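Side-chain contacts in toxin secretion ATP-binding protein (Vibrio parahaemolyticus RIMD 2210633, PDB 3B79), which probably acts as an ABC-type exporter that couples ATP hydrolysis to transport across the membrane, this chain being its N-terminal peptidase C39-like domain: residues A[8-13]-A[97-102]; A[30-35]-A[44-49]; A[72-77]-A[82-87]. One frame throughout, in Å; residues are numbered along the deposited sequence.

Contact 1: residues A[8-13]-A[97-102]; sequences LLNSLI and TTLESG
Asn10 on helix 7-18 points its side chain at the turn of residues 98-102, and Leu99 lies against its base. CD1 of Leu99 sits 3.7 Å from CB of Asn10 and nearly as close to its CG. The two side chains run at a slant to each other, and CD1 alone makes the leucine's side of the contact. Asn10 reaches the turn because its CG is anti to the backbone N (chi1 -170°), which carries the amide away from the helix. The amide group ends beside the backbone carbonyls of the turn, with its CG 3.8 Å from Gly102 O. A second link passes through water. Water 1 is hydrogen-bonded to Thr97 O and to Ser11 OG, both at 2.8 Å.

This joins the first helix of the domain to the loop between strands 93-97 and 106-109. In clan CA peptidases the catalytic cysteine begins a helix that packs on an antiparallel sheet. Helix 7-18 is probably the counterpart of that helix, although Pro7 stands at its start.

The turn is held in shape by bonds of its own side chains and backbone. Thr98 OG1 accepts from Ser101 N at 3.0 Å, which makes an ST motif. The same hydroxyl donates to Glu100 OE1, which it meets on the anti side of the carboxylate, 17° out of plane. Thr98 N in turn donates to Ser101 OG at 2.9 Å, and Gly102 N bonds back to Thr98 O. The positive phi of Gly102 (79°) is easily taken by a residue with no side chain. Further out, Ser11 OG is also hydrogen-bonded to Pro7 O and Ser81 OG, while Met4 packs on both Asn10 and Leu99, and Met103 on Asn10.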
loop_
_atom_site.group_PDB
_atom_site.type_symbol
_atom_site.label_atom_id
_atom_site.label_comp_id
_atom_site.label_asym_id
_atom_site.label_seq_id
_atom_site.Cartn_x
_atom_site.Cartn_y
_atom_site.Cartn_z
ATOM N N LEU A 8 -1.464 -1.733 6.495
ATOM C CA LEU A 8 -0.330 -2.066 5.657
ATOM C C LEU A 8 -0.451 -3.481 5.136
ATOM O O LEU A 8 -0.090 -3.754 3.983
ATOM C CB LEU A 8 1.001 -1.882 6.400
ATOM C CG LEU A 8 1.664 -0.515 6.405
ATOM C CD1 LEU A 8 2.881 -0.653 7.251
ATOM C CD2 LEU A 8 2.006 -0.002 5.008
ATOM N N LEU A 9 -0.921 -4.400 5.969
ATOM C CA LEU A 9 -1.134 -5.772 5.529
ATOM C C LEU A 9 -2.221 -5.802 4.446
ATOM O O LEU A 9 -2.071 -6.501 3.429
ATOM C CB LEU A 9 -1.517 -6.674 6.727
ATOM C CG LEU A 9 -1.699 -8.171 6.377
ATOM C CD1 LEU A 9 -0.476 -8.772 5.698
ATOM C CD2 LEU A 9 -2.019 -8.952 7.682
ATOM N N ASN A 10 -3.306 -5.037 4.631
ATOM C CA ASN A 10 -4.333 -4.991 3.595
ATOM C C ASN A 10 -3.728 -4.511 2.273
ATOM O O ASN A 10 -3.999 -5.063 1.189
ATOM C CB ASN A 10 -5.481 -4.057 4.029
ATOM C CG ASN A 10 -6.685 -4.144 3.102
ATOM O OD1 ASN A 10 -6.888 -3.289 2.174
ATOM N ND2 ASN A 10 -7.441 -5.194 3.267
ATOM N N SER A 11 -2.924 -3.450 2.354
ATOM C CA SER A 11 -2.332 -2.899 1.133
ATOM C C SER A 11 -1.396 -3.925 0.465
ATOM O O SER A 11 -1.397 -4.087 -0.757
ATOM C CB SER A 11 -1.548 -1.611 1.462
ATOM O OG SER A 11 -2.417 -0.627 2.000
ATOM N N LEU A 12 -0.592 -4.630 1.277
ATOM C CA LEU A 12 0.342 -5.606 0.719
ATOM C C LEU A 12 -0.401 -6.785 0.095
ATOM O O LEU A 12 0.009 -7.280 -0.962
ATOM C CB LEU A 12 1.253 -6.118 1.847
ATOM C CG LEU A 12 2.261 -7.176 1.421
ATOM C CD1 LEU A 12 3.224 -6.650 0.349
ATOM C CD2 LEU A 12 3.031 -7.709 2.656
ATOM N N ILE A 13 -1.476 -7.232 0.735
ATOM C CA ILE A 13 -2.274 -8.350 0.186
ATOM C C ILE A 13 -2.850 -7.939 -1.135
ATOM O O ILE A 13 -2.814 -8.738 -2.096
ATOM C CB ILE A 13 -3.373 -8.758 1.176
ATOM C CG1 ILE A 13 -2.736 -9.574 2.321
ATOM C CG2 ILE A 13 -4.522 -9.573 0.473
ATOM C CD1 ILE A 13 -2.322 -10.956 1.990
ATOM N N THR A 97 -7.001 1.871 -2.877
ATOM C CA THR A 97 -7.631 0.731 -2.236
ATOM C C THR A 97 -7.335 0.895 -0.766
ATOM O O THR A 97 -6.166 0.948 -0.359
ATOM C CB THR A 97 -7.102 -0.592 -2.798
ATOM O OG1 THR A 97 -7.197 -0.566 -4.222
ATOM C CG2 THR A 97 -7.891 -1.791 -2.316
ATOM N N THR A 98 -8.392 0.985 0.040
ATOM C CA THR A 98 -8.234 1.335 1.449
ATOM C C THR A 98 -8.655 0.183 2.341
ATOM O O THR A 98 -9.265 -0.791 1.896
ATOM C CB THR A 98 -9.072 2.567 1.810
ATOM O OG1 THR A 98 -10.472 2.221 1.736
ATOM C CG2 THR A 98 -8.777 3.733 0.853
ATOM N N LEU A 99 -8.382 0.298 3.656
ATOM C CA LEU A 99 -8.826 -0.739 4.541
ATOM C C LEU A 99 -10.358 -0.911 4.484
ATOM O O LEU A 99 -10.859 -2.051 4.525
ATOM C CB LEU A 99 -8.403 -0.376 5.965
ATOM C CG LEU A 99 -8.505 -1.485 6.996
ATOM C CD1 LEU A 99 -7.693 -2.717 6.622
ATOM C CD2 LEU A 99 -8.018 -0.951 8.370
ATOM N N GLU A 100 -11.081 0.206 4.334
ATOM C CA GLU A 100 -12.553 0.121 4.271
ATOM C C GLU A 100 -13.046 -0.435 2.951
ATOM O O GLU A 100 -14.030 -1.181 2.944
ATOM C CB GLU A 100 -13.166 1.505 4.484
ATOM C CG GLU A 100 -12.745 2.155 5.785
ATOM C CD GLU A 100 -11.561 3.143 5.623
ATOM O OE1 GLU A 100 -10.786 3.044 4.653
ATOM O OE2 GLU A 100 -11.426 4.033 6.480
ATOM N N SER A 101 -12.362 -0.126 1.846
ATOM C CA SER A 101 -12.797 -0.639 0.531
ATOM C C SER A 101 -12.379 -2.092 0.342
ATOM O O SER A 101 -12.867 -2.772 -0.570
ATOM C CB SER A 101 -12.339 0.257 -0.631
ATOM O OG SER A 101 -10.974 0.055 -0.984
ATOM N N GLY A 102 -11.432 -2.556 1.163
ATOM C CA GLY A 102 -11.014 -3.945 1.173
ATOM C C GLY A 102 -10.059 -4.234 0.028
ATOM O O GLY A 102 -8.911 -3.783 0.040
HETATM O O HOH W 1 -5.173 -0.877 1.574
#

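Contact 2: residues A[30-35]-A[44-49]; sequences NGLPLS and LPRAAE
Leu32 leans from the loop of residues 30-35 onto helix 44-51, and its two methyls divide the work. Its CB starts toward the helix. CG follows anti to the carbonyl carbon (chi1 -64°), and the fork of the side chain then opens over the helix surface. One branch, CD1, comes down on Ala47. It lies 3.8 Å from the backbone Ala47 N and 4.0 Å from the methyl CB of Ala47. The small alanine lets the leucine come near the helix backbone. The other branch, CD2, rests on the aliphatic part of Arg46. It is 3.8 Å from Arg46 CB and 3.9 Å from Arg46 CD, and the two chains cross at a slant.

The arginine chain is bent at chi3, and its guanidinium ends near Pro33. There Arg46 NH1 comes to 4.3 Å from Pro33 CD, a looser touch. Pro33 is the centre of an inverse gamma turn, closed by a weak bond from Leu34 N to Leu32 O. The Ala47 methyl also packs on Leu12 of helix 7-18, on the side turned away from Leu32.

The contact is mainly apolar: the arginine offers chiefly CB and CD to Leu32. Its NH2 is hydrogen-bonded to Phe42 O, so the Arg46 side chain can serve an apolar contact and keep its charged end on a polar partner.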
loop_
_atom_site.group_PDB
_atom_site.type_symbol
_atom_site.label_atom_id
_atom_site.label_comp_id
_atom_site.label_asym_id
_atom_site.label_seq_id
_atom_site.Cartn_x
_atom_site.Cartn_y
_atom_site.Cartn_z
ATOM N N ASN A 30 4.470 -14.308 8.957
ATOM C CA ASN A 30 5.101 -15.424 9.696
ATOM C C ASN A 30 6.516 -15.125 10.137
ATOM O O ASN A 30 7.375 -14.831 9.314
ATOM C CB ASN A 30 5.107 -16.708 8.840
ATOM C CG ASN A 30 5.488 -17.962 9.658
ATOM O OD1 ASN A 30 6.170 -18.853 9.168
ATOM N ND2 ASN A 30 5.036 -18.011 10.888
ATOM N N GLY A 31 6.766 -15.257 11.437
ATOM C CA GLY A 31 8.096 -15.010 11.986
ATOM C C GLY A 31 8.491 -13.541 12.141
ATOM O O GLY A 31 9.661 -13.243 12.436
ATOM N N LEU A 32 7.553 -12.614 11.923
ATOM C CA LEU A 32 7.858 -11.184 12.071
ATOM C C LEU A 32 7.383 -10.616 13.406
ATOM O O LEU A 32 6.342 -10.980 13.929
ATOM C CB LEU A 32 7.221 -10.390 10.925
ATOM C CG LEU A 32 7.800 -10.770 9.565
ATOM C CD1 LEU A 32 7.066 -9.952 8.526
ATOM C CD2 LEU A 32 9.317 -10.616 9.430
ATOM N N PRO A 33 8.183 -9.709 14.003
ATOM C CA PRO A 33 7.769 -9.109 15.271
ATOM C C PRO A 33 6.823 -7.938 15.142
ATOM O O PRO A 33 7.249 -6.767 15.056
ATOM C CB PRO A 33 9.093 -8.625 15.878
ATOM C CG PRO A 33 9.947 -8.340 14.659
ATOM C CD PRO A 33 9.543 -9.315 13.591
ATOM N N LEU A 34 5.531 -8.241 15.079
ATOM C CA LEU A 34 4.512 -7.201 14.899
ATOM C C LEU A 34 4.353 -6.208 16.068
ATOM O O LEU A 34 4.656 -6.529 17.256
ATOM C CB LEU A 34 3.138 -7.878 14.648
ATOM C CG LEU A 34 3.099 -8.914 13.525
ATOM C CD1 LEU A 34 1.683 -9.570 13.463
ATOM C CD2 LEU A 34 3.451 -8.294 12.180
ATOM N N SER A 35 3.863 -5.007 15.765
ATOM C CA SER A 35 3.505 -3.987 16.786
ATOM C C SER A 35 2.030 -3.844 16.999
ATOM O O SER A 35 1.314 -3.413 16.077
ATOM C CB SER A 35 3.998 -2.610 16.342
ATOM O OG SER A 35 5.391 -2.642 16.296
ATOM N N LEU A 44 7.671 -4.193 6.553
ATOM C CA LEU A 44 6.982 -4.420 5.278
ATOM C C LEU A 44 7.886 -5.012 4.187
ATOM O O LEU A 44 7.434 -5.844 3.395
ATOM C CB LEU A 44 6.280 -3.134 4.802
ATOM C CG LEU A 44 5.556 -3.226 3.445
ATOM C CD1 LEU A 44 4.363 -4.119 3.628
ATOM C CD2 LEU A 44 5.141 -1.874 2.881
ATOM N N PRO A 45 9.153 -4.575 4.097
ATOM C CA PRO A 45 9.996 -5.285 3.120
ATOM C C PRO A 45 10.095 -6.790 3.369
ATOM O O PRO A 45 10.059 -7.557 2.411
ATOM C CB PRO A 45 11.365 -4.587 3.243
ATOM C CG PRO A 45 10.986 -3.180 3.622
ATOM C CD PRO A 45 9.829 -3.374 4.625
ATOM N N ARG A 46 10.210 -7.206 4.627
ATOM C CA ARG A 46 10.294 -8.656 4.910
ATOM C C ARG A 46 8.962 -9.344 4.669
ATOM O O ARG A 46 8.948 -10.500 4.192
ATOM C CB ARG A 46 10.703 -8.879 6.352
ATOM C CG ARG A 46 12.189 -8.814 6.513
ATOM C CD ARG A 46 12.503 -8.816 8.034
ATOM N NE ARG A 46 12.193 -7.489 8.542
ATOM C CZ ARG A 46 12.295 -7.116 9.825
ATOM N NH1 ARG A 46 12.566 -8.032 10.768
ATOM N NH2 ARG A 46 12.043 -5.890 10.174
ATOM N N ALA A 47 7.837 -8.676 4.977
ATOM C CA ALA A 47 6.525 -9.249 4.621
ATOM C C ALA A 47 6.379 -9.383 3.112
ATOM O O ALA A 47 5.835 -10.390 2.612
ATOM C CB ALA A 47 5.406 -8.412 5.232
ATOM N N ALA A 48 6.816 -8.369 2.382
ATOM C CA ALA A 48 6.760 -8.454 0.920
ATOM C C ALA A 48 7.597 -9.623 0.395
ATOM O O ALA A 48 7.167 -10.341 -0.516
ATOM C CB ALA A 48 7.213 -7.139 0.314
ATOM N N GLU A 49 8.790 -9.819 0.981
ATOM C CA GLU A 49 9.630 -10.947 0.579
ATOM C C GLU A 49 8.864 -12.251 0.731
ATOM O O GLU A 49 8.894 -13.101 -0.154
ATOM C CB GLU A 49 10.921 -10.994 1.407
ATOM C CG GLU A 49 11.962 -12.013 0.853
ATOM C CD GLU A 49 11.748 -13.468 1.340
ATOM O OE1 GLU A 49 11.126 -13.674 2.400
ATOM O OE2 GLU A 49 12.219 -14.423 0.655
#

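Contact 3: residues A[72-77]-A[82-87]; sequences AILVLK and CVLNSI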
loop_
_atom_site.group_PDB
_atom_site.type_symbol
_atom_site.label_atom_id
_atom_site.label_comp_id
_atom_site.label_asym_id
_atom_site.label_seq_id
_atom_site.Cartn_x
_atom_site.Cartn_y
_atom_site.Cartn_z
ATOM N N ALA A 72 1.239 1.316 -5.895
ATOM C CA ALA A 72 2.231 1.613 -4.834
ATOM C C ALA A 72 1.524 1.628 -3.498
ATOM O O ALA A 72 0.282 1.718 -3.437
ATOM C CB ALA A 72 2.880 2.943 -5.086
ATOM N N ILE A 73 2.272 1.480 -2.410
ATOM C CA ILE A 73 1.647 1.563 -1.103
ATOM C C ILE A 73 2.005 2.900 -0.457
ATOM O O ILE A 73 3.200 3.177 -0.269
ATOM C CB ILE A 73 2.068 0.384 -0.209
ATOM C CG1 ILE A 73 1.655 -0.952 -0.844
ATOM C CG2 ILE A 73 1.520 0.589 1.210
ATOM C CD1 ILE A 73 2.104 -2.206 -0.083
ATOM N N LEU A 74 1.003 3.726 -0.168
ATOM C CA LEU A 74 1.277 5.035 0.419
ATOM C C LEU A 74 1.217 4.940 1.928
ATOM O O LEU A 74 0.300 4.323 2.494
ATOM C CB LEU A 74 0.232 6.035 -0.026
ATOM C CG LEU A 74 0.040 6.232 -1.536
ATOM C CD1 LEU A 74 -0.990 7.286 -1.808
ATOM C CD2 LEU A 74 1.357 6.512 -2.241
ATOM N N VAL A 75 2.170 5.600 2.594
ATOM C CA VAL A 75 2.078 5.758 4.043
ATOM C C VAL A 75 1.306 7.028 4.331
ATOM O O VAL A 75 1.623 8.121 3.839
ATOM C CB VAL A 75 3.495 5.861 4.639
ATOM C CG1 VAL A 75 3.405 6.098 6.143
ATOM C CG2 VAL A 75 4.315 4.595 4.328
ATOM N N LEU A 76 0.242 6.880 5.124
ATOM C CA LEU A 76 -0.693 7.989 5.414
ATOM C C LEU A 76 -0.529 8.373 6.902
ATOM O O LEU A 76 0.012 7.619 7.701
ATOM C CB LEU A 76 -2.141 7.550 5.153
ATOM C CG LEU A 76 -2.403 7.073 3.712
ATOM C CD1 LEU A 76 -3.856 6.611 3.623
ATOM C CD2 LEU A 76 -2.120 8.140 2.669
ATOM N N LYS A 77 -0.999 9.562 7.234
ATOM C CA LYS A 77 -0.898 10.071 8.612
ATOM C C LYS A 77 -1.600 9.129 9.583
ATOM O O LYS A 77 -2.572 8.466 9.241
ATOM C CB LYS A 77 -1.544 11.459 8.696
ATOM C CG LYS A 77 -0.773 12.544 7.965
ATOM C CD LYS A 77 -1.563 13.854 8.018
ATOM C CE LYS A 77 -0.769 14.947 7.291
ATOM N NZ LYS A 77 -1.608 16.202 7.159
ATOM N N CYS A 82 -2.607 3.120 2.276
ATOM C CA CYS A 82 -3.504 2.656 1.227
ATOM C C CYS A 82 -2.700 2.258 0.002
ATOM O O CYS A 82 -1.498 2.540 -0.089
ATOM C CB CYS A 82 -4.578 3.688 0.839
ATOM S SG CYS A 82 -3.925 5.186 0.034
ATOM N N VAL A 83 -3.358 1.568 -0.923
ATOM C CA VAL A 83 -2.771 1.358 -2.230
ATOM C C VAL A 83 -3.135 2.567 -3.092
ATOM O O VAL A 83 -4.294 3.004 -3.084
ATOM C CB VAL A 83 -3.315 0.086 -2.918
ATOM C CG1 VAL A 83 -2.648 -0.167 -4.255
ATOM C CG2 VAL A 83 -3.093 -1.113 -1.984
ATOM N N LEU A 84 -2.171 3.075 -3.864
ATOM C CA LEU A 84 -2.455 4.032 -4.923
ATOM C C LEU A 84 -2.492 3.244 -6.223
ATOM O O LEU A 84 -1.472 2.675 -6.663
ATOM C CB LEU A 84 -1.340 5.105 -5.013
ATOM C CG LEU A 84 -1.584 6.138 -6.114
ATOM C CD1 LEU A 84 -2.916 6.907 -5.920
ATOM C CD2 LEU A 84 -0.395 7.161 -6.153
ATOM N N ASN A 85 -3.672 3.236 -6.850
ATOM C CA ASN A 85 -3.854 2.497 -8.101
ATOM C C ASN A 85 -3.664 3.387 -9.329
ATOM O O ASN A 85 -3.093 2.941 -10.335
ATOM C CB ASN A 85 -5.272 1.907 -8.132
ATOM C CG ASN A 85 -5.543 0.954 -6.945
ATOM O OD1 ASN A 85 -5.299 -0.262 -7.030
ATOM N ND2 ASN A 85 -6.074 1.459 -5.901
ATOM N N SER A 86 -4.104 4.647 -9.255
ATOM C CA SER A 86 -3.951 5.613 -10.358
ATOM C C SER A 86 -4.285 7.011 -9.868
ATOM O O SER A 86 -4.929 7.158 -8.834
ATOM C CB SER A 86 -4.832 5.255 -11.566
ATOM O OG SER A 86 -6.206 5.392 -11.277
ATOM N N ILE A 87 -3.852 8.028 -10.615
ATOM C CA ILE A 87 -4.255 9.425 -10.384
ATOM C C ILE A 87 -4.641 10.065 -11.689
ATOM O O ILE A 87 -3.919 9.909 -12.683
ATOM C CB ILE A 87 -3.197 10.346 -9.676
ATOM C CG1 ILE A 87 -2.912 9.881 -8.256
ATOM C CG2 ILE A 87 -3.633 11.836 -9.686
ATOM C CD1 ILE A 87 -1.797 10.680 -7.537
#
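Cys82 turns its sulfur toward two leucine tips of the neighbouring strand. SG stands between its own backbone N and carbonyl carbon (chi1 67°), and this puts it 3.9 Å from Leu76 CD1 and 4.1 Å from Leu74 CD1. Leu74 CD1 has a second partner, Leu84 CB, at 3.9 Å, and the Leu74 and Leu84 side chains cross at an angle rather than running alongside each other. Ala72, Leu74, Cys82 and Leu84 all point to this one face of the sheet. Ile73 and Val83 point to the other face. They form a non-hydrogen-bonded pair and brush the backbone of the partner strand, with Val83 CG1 3.6 Å from Ala72 O.

Strands 72-76 and 80-88 make an antiparallel beta hairpin. Ala72 with Leu84 and Leu74 with Cys82 are its hydrogen-bonded pairs, each closed by two bonds. The shortest of these are Leu84 N to Ala72 O and Leu74 N to Cys82 O, both 2.8 Å. At the pair Ile73-Val83, two CA-H...O contacts form, the shorter from Val83 CA to Ala72 O at 3.3 Å. The axes of segments 72-76 and 82-87 lie at 131°, well short of antiparallel. The bulge at Asn85 and Ser86 probably contributes: beyond the paired part, both residues face Glu95 in a classic beta bulge.

The hairpin lies in the middle of the six-stranded sheet. Strand 120-126 flanks residues 72-76, and strand 93-97 flanks residues 82-87. Ile73 and Val83 pack under helix 7-18, where both touch Ser11. On the reverse face, Leu74 meets Leu62 and Tyr121, Leu84 meets Leu70, and Cys82 meets Val96.

In the fold
The three contacts share one domain and meet around helix 7-18. Contact 1 spans most of the chain, and contacts 2 and 3 follow one another within that span. The centres of contacts 1 and 3 are about 10 Å apart, those of 1 and 2 about 16 Å, and those of 2 and 3 about 19 Å. Leu12 on helix 7-18 packs on Leu44, Ala47 and Ala48, which joins contact 1 to contact 2. Thr97 pairs through its backbone with Val83, and its hydroxyl probably bonds Asn85, which ties contact 1 to contact 3. The helical side and the sheet of this C39-like domain are thus packed together around its first helix.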